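Local coordinates for protein beta-agarase B (Zobellia galactanivorans, PDB 1O4Z) that hydrolyses the beta-1,4-galactosidic linkages of agarose at internal positions with retention of anomeric configuration, as a homodimeric family 16 glycoside hydrolase, at residues I290-Q295 with N323-D328; T154-V159 with E174-D179; P49-A54 with Y143-A148; P239-Y244 with T253-D258. One frame throughout, in Å; residues are numbered along the deposited sequence.

Overall arrangement
The four contacts sample the beta-jelly roll of a family 16 glycoside hydrolase. Contacts 1 and 2 are buried, their centres about 7 Å apart, and lie on adjacent strands, 286-293 and 156-163 respectively, at the substrate cleft. Contact 1 packs strands across the sandwich mainly through apolar side-chain groups, whereas contact 2 is backbone pairing between adjacent strands, with carboxylates on the cleft side. Contact 3, also buried but farther from the chain centre and away from known sites, lays an N-terminal loop over a tyrosine of strand 142-149, beside strand 324-337. Contact 4, a hairpin, is partly buried: apolar packing backs it, polar groups and a lysine near the second subunit lie outside.

Contact 1. Residues I290-Q295 with N323-D328; sequences INTEDQ and NTFGVD. With NA (sodium ion), chain I.
Strand 290-293, with I290 and T292, and strand 324-328, with F325 and V327, run nearly antiparallel at 161° but stay 8.4 Å apart at closest approach, too far for backbone pairing. This is the spacing of face-to-face packing in the beta-jelly roll of family 16 glycoside hydrolases, where side chains fill the gap between two curved sheets. F325 is the central side chain. Its CG stands anti to the backbone N (chi1 -175°), which carries the ring across to the other strand. There F325 CE2 meets I290 CG2 at 3.8 Å, the two side chains crossing at about a right angle. The same methyl, I290 CG2, also touches V327 CG2 at 3.9 Å, and V327 CG2 in turn sits above one face of the F325 ring, displaced toward its rim. T292 approaches nearer the base of the ring: its methyl CG2 is 3.6 Å from F325 CB, the two side chains passing in opposite directions. M151 touches both T292 and F325, and M116 touches I290, so the cluster belongs to the apolar core. N291 starts away from this core, toward the cleft. Its ND2 donates to OE2 of E293, a substrate-binding residue, at 2.7 Å; the anti lone pair of the carboxylate oxygen is used and the bond is bent, which ties the side chain of E293 to its own strand. At the far end of 324-328, a sodium ion is chelated by D328 O at 2.4 Å and D328 OD1 at 2.3 Å, with N68 and G112 also contributing to the site.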
loop_
_atom_site.group_PDB
_atom_site.type_symbol
_atom_site.label_atom_id
_atom_site.label_comp_id
_atom_site.label_asym_id
_atom_site.label_seq_id
_atom_site.Cartn_x
_atom_site.Cartn_y
_atom_site.Cartn_z
ATOM N N ILE B 290 19.604 7.423 -13.356
ATOM C CA ILE B 290 20.793 8.144 -12.958
ATOM C C ILE B 290 21.053 9.171 -14.046
ATOM O O ILE B 290 21.169 8.819 -15.218
ATOM C CB ILE B 290 21.997 7.189 -12.794
ATOM C CG1 ILE B 290 21.713 6.085 -11.786
ATOM C CG2 ILE B 290 23.241 7.943 -12.356
ATOM C CD1 ILE B 290 22.737 4.903 -11.870
ATOM N N ASN B 291 21.115 10.439 -13.662
ATOM C CA ASN B 291 21.326 11.507 -14.620
ATOM C C ASN B 291 21.969 12.750 -14.007
ATOM O O ASN B 291 22.286 12.791 -12.824
ATOM C CB ASN B 291 20.002 11.881 -15.329
ATOM C CG ASN B 291 19.045 12.696 -14.448
ATOM O OD1 ASN B 291 19.450 13.374 -13.504
ATOM N ND2 ASN B 291 17.774 12.638 -14.778
ATOM N N THR B 292 22.184 13.755 -14.844
ATOM C CA THR B 292 22.390 15.109 -14.363
ATOM C C THR B 292 21.308 15.946 -15.013
ATOM O O THR B 292 20.732 15.534 -16.016
ATOM C CB THR B 292 23.823 15.652 -14.671
ATOM O OG1 THR B 292 24.036 15.781 -16.087
ATOM C CG2 THR B 292 24.902 14.677 -14.191
ATOM N N GLU B 293 21.003 17.093 -14.408
ATOM C CA GLU B 293 19.920 17.951 -14.876
ATOM C C GLU B 293 20.198 19.430 -14.618
ATOM O O GLU B 293 20.680 19.809 -13.559
ATOM C CB GLU B 293 18.607 17.585 -14.174
ATOM C CG GLU B 293 17.976 16.287 -14.618
ATOM C CD GLU B 293 16.786 15.905 -13.758
ATOM O OE1 GLU B 293 16.275 16.791 -13.035
ATOM O OE2 GLU B 293 16.369 14.718 -13.799
ATOM N N ASP B 294 19.894 20.256 -15.611
ATOM C CA ASP B 294 19.642 21.681 -15.376
ATOM C C ASP B 294 18.152 21.854 -15.090
ATOM O O ASP B 294 17.306 21.565 -15.947
ATOM C CB ASP B 294 20.027 22.533 -16.582
ATOM C CG ASP B 294 19.752 23.987 -16.360
ATOM O OD1 ASP B 294 20.606 24.653 -15.737
ATOM O OD2 ASP B 294 18.703 24.557 -16.747
ATOM N N GLN B 295 17.832 22.342 -13.906
ATOM C CA GLN B 295 16.443 22.438 -13.477
ATOM C C GLN B 295 15.990 23.896 -13.617
ATOM O O GLN B 295 16.764 24.832 -13.400
ATOM C CB GLN B 295 16.289 21.898 -12.047
ATOM C CG GLN B 295 16.508 20.381 -11.972
ATOM C CD GLN B 295 16.738 19.797 -10.569
ATOM O OE1 GLN B 295 16.967 18.579 -10.443
ATOM N NE2 GLN B 295 16.699 20.635 -9.534
ATOM N N ASN B 323 32.134 18.814 -14.555
ATOM C CA ASN B 323 30.832 18.462 -15.111
ATOM C C ASN B 323 30.719 17.008 -15.551
ATOM O O ASN B 323 29.978 16.692 -16.476
ATOM C CB ASN B 323 30.484 19.410 -16.256
ATOM C CG ASN B 323 30.505 20.837 -15.821
ATOM O OD1 ASN B 323 29.510 21.356 -15.256
ATOM N ND2 ASN B 323 31.647 21.498 -16.035
ATOM N N THR B 324 31.436 16.133 -14.853
ATOM C CA THR B 324 31.338 14.692 -15.048
ATOM C C THR B 324 30.886 14.036 -13.749
ATOM O O THR B 324 31.538 14.145 -12.722
ATOM C CB THR B 324 32.699 14.133 -15.504
ATOM O OG1 THR B 324 32.997 14.647 -16.804
ATOM C CG2 THR B 324 32.657 12.641 -15.709
ATOM N N PHE B 325 29.725 13.405 -13.798
ATOM C CA PHE B 325 29.158 12.679 -12.671
ATOM C C PHE B 325 29.647 11.254 -12.777
ATOM O O PHE B 325 29.535 10.637 -13.814
ATOM C CB PHE B 325 27.625 12.749 -12.740
ATOM C CG PHE B 325 26.891 12.138 -11.567
ATOM C CD1 PHE B 325 27.387 12.198 -10.278
ATOM C CD2 PHE B 325 25.649 11.535 -11.770
ATOM C CE1 PHE B 325 26.672 11.635 -9.206
ATOM C CE2 PHE B 325 24.921 10.990 -10.717
ATOM C CZ PHE B 325 25.433 11.031 -9.437
ATOM N N GLY B 326 30.218 10.749 -11.696
ATOM C CA GLY B 326 30.724 9.391 -11.639
ATOM C C GLY B 326 29.982 8.536 -10.623
ATOM O O GLY B 326 29.769 8.954 -9.488
ATOM N N VAL B 327 29.591 7.342 -11.046
ATOM C CA VAL B 327 28.964 6.359 -10.181
ATOM C C VAL B 327 29.789 5.089 -10.255
ATOM O O VAL B 327 29.846 4.434 -11.294
ATOM C CB VAL B 327 27.502 6.050 -10.603
ATOM C CG1 VAL B 327 26.921 4.916 -9.738
ATOM C CG2 VAL B 327 26.623 7.331 -10.507
ATOM N N ASP B 328 30.442 4.749 -9.150
ATOM C CA ASP B 328 31.266 3.544 -9.074
ATOM C C ASP B 328 30.378 2.297 -9.110
ATOM O O ASP B 328 30.679 1.342 -9.810
ATOM C CB ASP B 328 32.110 3.593 -7.799
ATOM C CG ASP B 328 33.067 2.408 -7.651
ATOM O OD1 ASP B 328 33.345 1.683 -8.632
ATOM O OD2 ASP B 328 33.594 2.140 -6.557
HETATM NA NA NA I . 32.663 0.186 -10.302
#

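Contact 2. Residues T154-V159 with E174-D179; sequences TLASDV and EAYGAD
With CG beside its own backbone N in D158 (chi1 -49°) and CG anti to the backbone N in E174 (chi1 171°), the two acidic side chains lie side by side and point the same way. D158 OD1 rests 3.6 Å from E174 CG. The carboxylates themselves stand 4.1 Å apart between D158 OD1 and E174 OE2, their planes 77° to each other. E174, the proton donor by similarity with related enzymes, has its OE1 hydrogen-bonded to H196 ND1, so a neighbouring strand steadies the group. D158 OD1 is buried without a polar partner, and D158 also packs on E293, a substrate-binding residue. Both acids project from a beta hairpin, strands 156-163 and 168-176, in the sheet of the jelly roll that forms the floor of the agarose cleft. S157 and A175 are an antiparallel hydrogen-bonded pair: S157 N donates to A175 O at 2.9 Å and nearly straight, while the return bond from A175 N to S157 O is 3.1 Å and more bent. A water beside this pair lies within hydrogen-bonding distance of L155 O, S157 OG and A175 O, though it cannot donate to every acceptor in reach at once; S157 OG has a further partner in M151 N. On the same side as the acids, A156 CB touches Y176 CE2 at 3.6 Å, and T154 O comes up at the edge of the ring, near its plane. R298 joins these two elements, bonding T154 O and making a cation-pi contact with Y176. Beyond the hairpin pairing, A178 CB closes on T154 N at 3.6 Å.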
loop_
_atom_site.group_PDB
_atom_site.type_symbol
_atom_site.label_atom_id
_atom_site.label_comp_id
_atom_site.label_asym_id
_atom_site.label_seq_id
_atom_site.Cartn_x
_atom_site.Cartn_y
_atom_site.Cartn_z
ATOM N N THR B 154 26.926 23.430 -10.876
ATOM C CA THR B 154 25.609 23.923 -10.487
ATOM C C THR B 154 24.505 22.965 -10.957
ATOM O O THR B 154 23.396 23.007 -10.449
ATOM C CB THR B 154 25.319 25.351 -11.057
ATOM O OG1 THR B 154 25.725 25.452 -12.436
ATOM C CG2 THR B 154 26.130 26.439 -10.312
ATOM N N LEU B 155 24.814 22.108 -11.925
ATOM C CA LEU B 155 23.882 21.081 -12.361
ATOM C C LEU B 155 23.592 20.097 -11.223
ATOM O O LEU B 155 24.410 19.913 -10.337
ATOM C CB LEU B 155 24.430 20.332 -13.583
ATOM C CG LEU B 155 24.683 21.174 -14.849
ATOM C CD1 LEU B 155 25.430 20.386 -15.928
ATOM C CD2 LEU B 155 23.382 21.770 -15.445
ATOM N N ALA B 156 22.411 19.480 -11.266
ATOM C CA ALA B 156 22.026 18.428 -10.334
ATOM C C ALA B 156 22.706 17.118 -10.690
ATOM O O ALA B 156 22.799 16.758 -11.859
ATOM C CB ALA B 156 20.526 18.246 -10.363
ATOM N N SER B 157 23.215 16.431 -9.678
ATOM C CA SER B 157 23.709 15.059 -9.797
ATOM C C SER B 157 22.627 14.196 -9.131
ATOM O O SER B 157 22.288 14.418 -7.961
ATOM C CB SER B 157 25.045 14.941 -9.090
ATOM O OG SER B 157 25.991 15.848 -9.627
ATOM N N ASP B 158 22.043 13.264 -9.889
ATOM C CA ASP B 158 20.842 12.554 -9.452
ATOM C C ASP B 158 20.951 11.044 -9.575
ATOM O O ASP B 158 21.416 10.527 -10.593
ATOM C CB ASP B 158 19.593 12.965 -10.250
ATOM C CG ASP B 158 19.420 14.460 -10.358
ATOM O OD1 ASP B 158 19.492 15.133 -9.305
ATOM O OD2 ASP B 158 19.193 15.031 -11.463
ATOM N N VAL B 159 20.496 10.368 -8.519
ATOM C CA VAL B 159 20.131 8.961 -8.542
ATOM C C VAL B 159 18.746 8.890 -7.939
ATOM O O VAL B 159 18.540 9.264 -6.795
ATOM C CB VAL B 159 21.071 8.087 -7.698
ATOM C CG1 VAL B 159 20.691 6.580 -7.858
ATOM C CG2 VAL B 159 22.516 8.334 -8.087
ATOM N N GLU B 174 19.939 13.900 -4.783
ATOM C CA GLU B 174 19.791 15.067 -5.650
ATOM C C GLU B 174 20.657 16.158 -5.042
ATOM O O GLU B 174 20.372 16.625 -3.948
ATOM C CB GLU B 174 18.318 15.502 -5.752
ATOM C CG GLU B 174 18.095 16.842 -6.455
ATOM C CD GLU B 174 16.634 17.133 -6.768
ATOM O OE1 GLU B 174 15.783 17.072 -5.844
ATOM O OE2 GLU B 174 16.331 17.446 -7.947
ATOM N N ALA B 175 21.735 16.531 -5.721
ATOM C CA ALA B 175 22.750 17.402 -5.121
ATOM C C ALA B 175 23.364 18.321 -6.146
ATOM O O ALA B 175 23.669 17.903 -7.255
ATOM C CB ALA B 175 23.835 16.570 -4.463
ATOM N N TYR B 176 23.565 19.571 -5.750
ATOM C CA TYR B 176 24.137 20.606 -6.606
ATOM C C TYR B 176 25.477 20.971 -5.986
ATOM O O TYR B 176 25.528 21.726 -5.032
ATOM C CB TYR B 176 23.186 21.812 -6.667
ATOM C CG TYR B 176 21.718 21.446 -6.874
ATOM C CD1 TYR B 176 20.896 21.125 -5.778
ATOM C CD2 TYR B 176 21.149 21.428 -8.153
ATOM C CE1 TYR B 176 19.559 20.790 -5.945
ATOM C CE2 TYR B 176 19.787 21.105 -8.330
ATOM C CZ TYR B 176 18.995 20.785 -7.212
ATOM O OH TYR B 176 17.655 20.451 -7.361
ATOM N N GLY B 177 26.557 20.415 -6.525
ATOM C CA GLY B 177 27.798 20.315 -5.774
ATOM C C GLY B 177 28.877 21.367 -5.940
ATOM O O GLY B 177 29.922 21.250 -5.291
ATOM N N ALA B 178 28.661 22.352 -6.812
ATOM C CA ALA B 178 29.707 23.332 -7.129
ATOM C C ALA B 178 30.164 24.111 -5.896
ATOM O O ALA B 178 29.351 24.435 -5.019
ATOM C CB ALA B 178 29.226 24.306 -8.209
ATOM N N ASP B 179 31.464 24.403 -5.831
ATOM C CA ASP B 179 31.994 25.320 -4.820
ATOM C C ASP B 179 31.522 26.747 -5.095
ATOM O O ASP B 179 31.301 27.523 -4.177
ATOM C CB ASP B 179 33.524 25.311 -4.821
ATOM C CG ASP B 179 34.114 23.919 -4.649
ATOM O OD1 ASP B 179 33.711 23.207 -3.699
ATOM O OD2 ASP B 179 35.000 23.469 -5.428
HETATM O O HOH W 1 25.999 18.263 -8.986
#

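Contact 3. Residues P49-A54 with Y143-A148; sequences PVPADA and YIEARA
V50, P51 and A52 approach the ring of Y143 from one side of its plane, laying the loop ahead of strand 58-62 across strand 142-149 of the beta-jelly roll. Apolar touches make up most of the contact. V50 CG2 approaches Y143 CD2 at 4.1 Å, the side chains sliding past each other in opposite directions, whereas A52 CB reaches Y143 CD1, across the ring, at 4.0 Å. Between them, P51 crosses the tyrosine at about a right angle, and its CD lies 3.7 Å from Y143 CZ. All three meet the ring obliquely. The proline ring also lies against the hydroxyl, with P51 CG 3.3 Å from Y143 OH, and P51 CD is a more distant neighbour of E145. The tyrosine is presented to the loop because its CG is anti to the backbone N (chi1 -177°). W60 touches both V50 and Y143, and Y245 packs on P51 and A52, extending the apolar patch beyond the two segments. This lies on the side of the strand turned away from A146, whose CB packs on V159 in the sandwich interior.

The polar interactions start from the hydroxyl of Y143, which donates to E145 OE2 at 2.5 Å; the acceptor lies in the plane of the tyrosine ring, at its edge, but is itself met from above its carboxylate plane, 44° out of it. Two salt bridges also hold this glutamate: E145 OE1 with R331 NE, and E145 OE2, already bonded to Y143 OH, with R231 NH1.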
loop_
_atom_site.group_PDB
_atom_site.type_symbol
_atom_site.label_atom_id
_atom_site.label_comp_id
_atom_site.label_asym_id
_atom_site.label_seq_id
_atom_site.Cartn_x
_atom_site.Cartn_y
_atom_site.Cartn_z
ATOM N N PRO B 49 28.260 -4.383 4.555
ATOM C CA PRO B 49 26.965 -4.600 5.199
ATOM C C PRO B 49 25.895 -3.615 4.728
ATOM O O PRO B 49 26.205 -2.438 4.514
ATOM C CB PRO B 49 27.286 -4.367 6.674
ATOM C CG PRO B 49 28.703 -4.782 6.800
ATOM C CD PRO B 49 29.350 -4.281 5.544
ATOM N N VAL B 50 24.662 -4.080 4.554
ATOM C CA VAL B 50 23.573 -3.144 4.290
ATOM C C VAL B 50 23.051 -2.587 5.621
ATOM O O VAL B 50 22.785 -3.330 6.573
ATOM C CB VAL B 50 22.479 -3.672 3.269
ATOM C CG1 VAL B 50 22.832 -5.021 2.691
ATOM C CG2 VAL B 50 21.043 -3.622 3.817
ATOM N N PRO B 51 22.994 -1.265 5.709
ATOM C CA PRO B 51 22.725 -0.596 6.990
ATOM C C PRO B 51 21.287 -0.670 7.436
ATOM O O PRO B 51 21.028 -0.484 8.624
ATOM C CB PRO B 51 23.116 0.865 6.714
ATOM C CG PRO B 51 22.909 1.053 5.191
ATOM C CD PRO B 51 23.236 -0.297 4.614
ATOM N N ALA B 52 20.366 -0.889 6.494
ATOM C CA ALA B 52 18.962 -1.051 6.826
ATOM C C ALA B 52 18.808 -2.408 7.503
ATOM O O ALA B 52 19.556 -3.336 7.191
ATOM C CB ALA B 52 18.127 -0.980 5.586
ATOM N N ASP B 53 17.867 -2.520 8.430
ATOM C CA ASP B 53 17.624 -3.791 9.135
ATOM C C ASP B 53 16.554 -4.610 8.415
ATOM O O ASP B 53 15.382 -4.217 8.381
ATOM C CB ASP B 53 17.190 -3.541 10.594
ATOM C CG ASP B 53 17.081 -4.842 11.419
ATOM O OD1 ASP B 53 17.505 -5.935 10.935
ATOM O OD2 ASP B 53 16.588 -4.862 12.575
ATOM N N ALA B 54 16.956 -5.749 7.853
ATOM C CA ALA B 54 16.021 -6.631 7.133
ATOM C C ALA B 54 14.824 -7.055 7.989
ATOM O O ALA B 54 13.736 -7.268 7.468
ATOM C CB ALA B 54 16.748 -7.875 6.597
ATOM N N TYR B 143 16.313 -2.199 -0.636
ATOM C CA TYR B 143 17.396 -1.271 -0.298
ATOM C C TYR B 143 18.213 -1.017 -1.551
ATOM O O TYR B 143 18.683 -1.967 -2.182
ATOM C CB TYR B 143 18.325 -1.829 0.787
ATOM C CG TYR B 143 19.384 -0.817 1.164
ATOM C CD1 TYR B 143 19.049 0.306 1.903
ATOM C CD2 TYR B 143 20.698 -0.952 0.748
ATOM C CE1 TYR B 143 19.993 1.257 2.240
ATOM C CE2 TYR B 143 21.667 0.006 1.090
ATOM C CZ TYR B 143 21.292 1.106 1.838
ATOM O OH TYR B 143 22.190 2.080 2.185
ATOM N N ILE B 144 18.376 0.256 -1.902
ATOM C CA ILE B 144 19.100 0.667 -3.103
ATOM C C ILE B 144 20.149 1.718 -2.746
ATOM O O ILE B 144 19.822 2.726 -2.145
ATOM C CB ILE B 144 18.112 1.261 -4.132
ATOM C CG1 ILE B 144 17.054 0.221 -4.515
ATOM C CG2 ILE B 144 18.866 1.766 -5.364
ATOM C CD1 ILE B 144 15.834 0.811 -5.200
ATOM N N GLU B 145 21.397 1.492 -3.141
ATOM C CA GLU B 145 22.503 2.347 -2.721
ATOM C C GLU B 145 23.482 2.559 -3.850
ATOM O O GLU B 145 23.917 1.597 -4.483
ATOM C CB GLU B 145 23.234 1.718 -1.549
ATOM C CG GLU B 145 24.110 2.676 -0.763
ATOM C CD GLU B 145 24.884 1.957 0.322
ATOM O OE1 GLU B 145 25.742 1.135 -0.059
ATOM O OE2 GLU B 145 24.608 2.185 1.540
ATOM N N ALA B 146 23.818 3.816 -4.110
ATOM C CA ALA B 146 24.818 4.162 -5.107
ATOM C C ALA B 146 26.066 4.750 -4.447
ATOM O O ALA B 146 25.970 5.587 -3.552
ATOM C CB ALA B 146 24.252 5.149 -6.107
ATOM N N ARG B 147 27.235 4.306 -4.885
ATOM C CA ARG B 147 28.490 4.962 -4.546
ATOM C C ARG B 147 28.803 5.943 -5.675
ATOM O O ARG B 147 29.080 5.548 -6.796
ATOM C CB ARG B 147 29.603 3.931 -4.412
ATOM C CG ARG B 147 30.978 4.498 -4.093
ATOM C CD ARG B 147 31.941 3.442 -3.552
ATOM N NE ARG B 147 33.103 4.052 -2.919
ATOM C CZ ARG B 147 34.171 4.483 -3.579
ATOM N NH1 ARG B 147 34.253 4.360 -4.899
ATOM N NH2 ARG B 147 35.174 5.032 -2.913
ATOM N N ALA B 148 28.734 7.223 -5.372
ATOM C CA ALA B 148 28.750 8.257 -6.394
ATOM C C ALA B 148 29.539 9.479 -5.932
ATOM O O ALA B 148 29.608 9.791 -4.733
ATOM C CB ALA B 148 27.323 8.662 -6.717
#

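Contact 4. Residues P239-Y244 with T253-D258; sequences PWHLEY and TVSGKD
W240 lies between two aliphatic groups. K257 CG stands over one face of its six-membered ring, 3.4 Å from the centroid and 7° off the ring normal, in a CH-pi contact, while P239 CB covers the opposite face toward the rim. With CG beside the backbone N (chi1 -63°), the indole lies beside the start of strand 241-244, against K257 in the first turn of helix 257-260. The strands form a beta hairpin whose side chains alternate. On one face L242 and V254 stand side by side in a hydrogen-bonded pair, and V254 CG2 comes 3.9 Å from Y244 CE1, at the edge of that ring. On the other face T253 CG2 approaches H241 NE2 obliquely at 3.8 Å, and E243 runs alongside T253. Bonds between L242 and V254, 2.9 Å each way between N and O, hold the strands in line. The pairing continues to the helix N-cap, G256, whose N donates to W240 O at 2.9 Å in the carbonyl plane; a water links the same W240 O to S255 OG. The division of K257 follows from this chemistry: its aliphatic base packs on tryptophan while NZ makes a salt bridge with D277 and a weak hydrogen bond to Y140 of the second subunit, consistent with a strand-to-helix corner lying close to the dimer interface.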
loop_
_atom_site.group_PDB
_atom_site.type_symbol
_atom_site.label_atom_id
_atom_site.label_comp_id
_atom_site.label_asym_id
_atom_site.label_seq_id
_atom_site.Cartn_x
_atom_site.Cartn_y
_atom_site.Cartn_z
ATOM N N PRO B 239 4.948 1.326 1.252
ATOM C CA PRO B 239 4.444 2.574 0.664
ATOM C C PRO B 239 4.417 3.787 1.584
ATOM O O PRO B 239 4.182 4.881 1.104
ATOM C CB PRO B 239 3.024 2.196 0.218
ATOM C CG PRO B 239 3.071 0.734 0.042
ATOM C CD PRO B 239 3.923 0.268 1.184
ATOM N N TRP B 240 4.646 3.603 2.872
ATOM C CA TRP B 240 4.538 4.678 3.845
ATOM C C TRP B 240 5.809 4.844 4.676
ATOM O O TRP B 240 5.783 5.496 5.722
ATOM C CB TRP B 240 3.356 4.395 4.781
ATOM C CG TRP B 240 2.079 4.362 4.062
ATOM C CD1 TRP B 240 1.279 3.277 3.858
ATOM C CD2 TRP B 240 1.433 5.462 3.420
ATOM N NE1 TRP B 240 0.180 3.639 3.120
ATOM C CE2 TRP B 240 0.245 4.973 2.839
ATOM C CE3 TRP B 240 1.741 6.821 3.270
ATOM C CZ2 TRP B 240 -0.629 5.785 2.128
ATOM C CZ3 TRP B 240 0.875 7.628 2.567
ATOM C CH2 TRP B 240 -0.303 7.109 2.006
ATOM N N HIS B 241 6.923 4.280 4.227
ATOM C CA HIS B 241 8.127 4.303 5.050
ATOM C C HIS B 241 9.408 4.275 4.220
ATOM O O HIS B 241 9.679 3.298 3.523
ATOM C CB HIS B 241 8.110 3.119 6.038
ATOM C CG HIS B 241 9.114 3.231 7.148
ATOM N ND1 HIS B 241 10.441 2.883 6.994
ATOM C CD2 HIS B 241 8.978 3.617 8.439
ATOM C CE1 HIS B 241 11.080 3.072 8.136
ATOM N NE2 HIS B 241 10.214 3.513 9.031
ATOM N N LEU B 242 10.182 5.354 4.325
ATOM C CA LEU B 242 11.498 5.479 3.693
ATOM C C LEU B 242 12.571 5.784 4.734
ATOM O O LEU B 242 12.344 6.562 5.655
ATOM C CB LEU B 242 11.512 6.607 2.672
ATOM C CG LEU B 242 10.392 6.655 1.645
ATOM C CD1 LEU B 242 10.480 7.972 0.861
ATOM C CD2 LEU B 242 10.446 5.460 0.735
ATOM N N GLU B 243 13.750 5.198 4.560
ATOM C CA GLU B 243 14.928 5.511 5.369
ATOM C C GLU B 243 16.088 5.848 4.451
ATOM O O GLU B 243 16.383 5.107 3.550
ATOM C CB GLU B 243 15.332 4.311 6.211
ATOM C CG GLU B 243 14.451 4.084 7.421
ATOM C CD GLU B 243 14.628 2.713 8.065
ATOM O OE1 GLU B 243 15.624 2.014 7.805
ATOM O OE2 GLU B 243 13.753 2.334 8.867
ATOM N N TYR B 244 16.744 6.969 4.700
ATOM C CA TYR B 244 17.848 7.434 3.883
ATOM C C TYR B 244 19.183 7.209 4.625
ATOM O O TYR B 244 19.310 7.554 5.791
ATOM C CB TYR B 244 17.637 8.917 3.565
ATOM C CG TYR B 244 16.417 9.214 2.692
ATOM C CD1 TYR B 244 15.143 9.436 3.251
ATOM C CD2 TYR B 244 16.538 9.282 1.316
ATOM C CE1 TYR B 244 14.030 9.714 2.430
ATOM C CE2 TYR B 244 15.467 9.557 0.511
ATOM C CZ TYR B 244 14.203 9.771 1.071
ATOM O OH TYR B 244 13.160 10.043 0.230
ATOM N N THR B 253 14.430 9.582 8.375
ATOM C CA THR B 253 13.308 8.672 8.265
ATOM C C THR B 253 12.045 9.460 7.932
ATOM O O THR B 253 11.686 10.401 8.647
ATOM C CB THR B 253 13.126 7.923 9.582
ATOM O OG1 THR B 253 14.302 7.158 9.874
ATOM C CG2 THR B 253 12.020 6.877 9.462
ATOM N N VAL B 254 11.387 9.063 6.849
ATOM C CA VAL B 254 10.153 9.677 6.378
ATOM C C VAL B 254 9.093 8.582 6.463
ATOM O O VAL B 254 9.025 7.706 5.616
ATOM C CB VAL B 254 10.342 10.183 4.941
ATOM C CG1 VAL B 254 9.041 10.692 4.319
ATOM C CG2 VAL B 254 11.430 11.255 4.900
ATOM N N SER B 255 8.257 8.652 7.497
ATOM C CA SER B 255 7.333 7.573 7.830
ATOM C C SER B 255 5.951 8.105 8.148
ATOM O O SER B 255 5.804 9.076 8.879
ATOM C CB SER B 255 7.864 6.813 9.029
ATOM O OG SER B 255 7.154 5.615 9.198
ATOM N N GLY B 256 4.926 7.461 7.608
ATOM C CA GLY B 256 3.562 7.829 7.926
ATOM C C GLY B 256 2.888 8.666 6.864
ATOM O O GLY B 256 3.533 9.323 6.041
ATOM N N LYS B 257 1.569 8.628 6.904
ATOM C CA LYS B 257 0.709 9.222 5.897
ATOM C C LYS B 257 0.757 10.748 5.890
ATOM O O LYS B 257 0.542 11.374 4.840
ATOM C CB LYS B 257 -0.738 8.736 6.118
ATOM C CG LYS B 257 -1.016 7.369 5.477
ATOM C CD LYS B 257 -2.185 6.618 6.101
ATOM C CE LYS B 257 -3.465 6.665 5.234
ATOM N NZ LYS B 257 -4.187 5.359 4.963
ATOM N N ASP B 258 1.014 11.331 7.062
ATOM C CA ASP B 258 1.008 12.786 7.240
ATOM C C ASP B 258 2.197 13.443 6.555
ATOM O O ASP B 258 2.125 14.609 6.189
ATOM C CB ASP B 258 1.011 13.163 8.730
ATOM C CG ASP B 258 -0.321 12.860 9.419
ATOM O OD1 ASP B 258 -1.347 12.461 8.805
ATOM O OD2 ASP B 258 -0.388 13.010 10.663
HETATM O O HOH W 2 4.497 4.638 8.532
#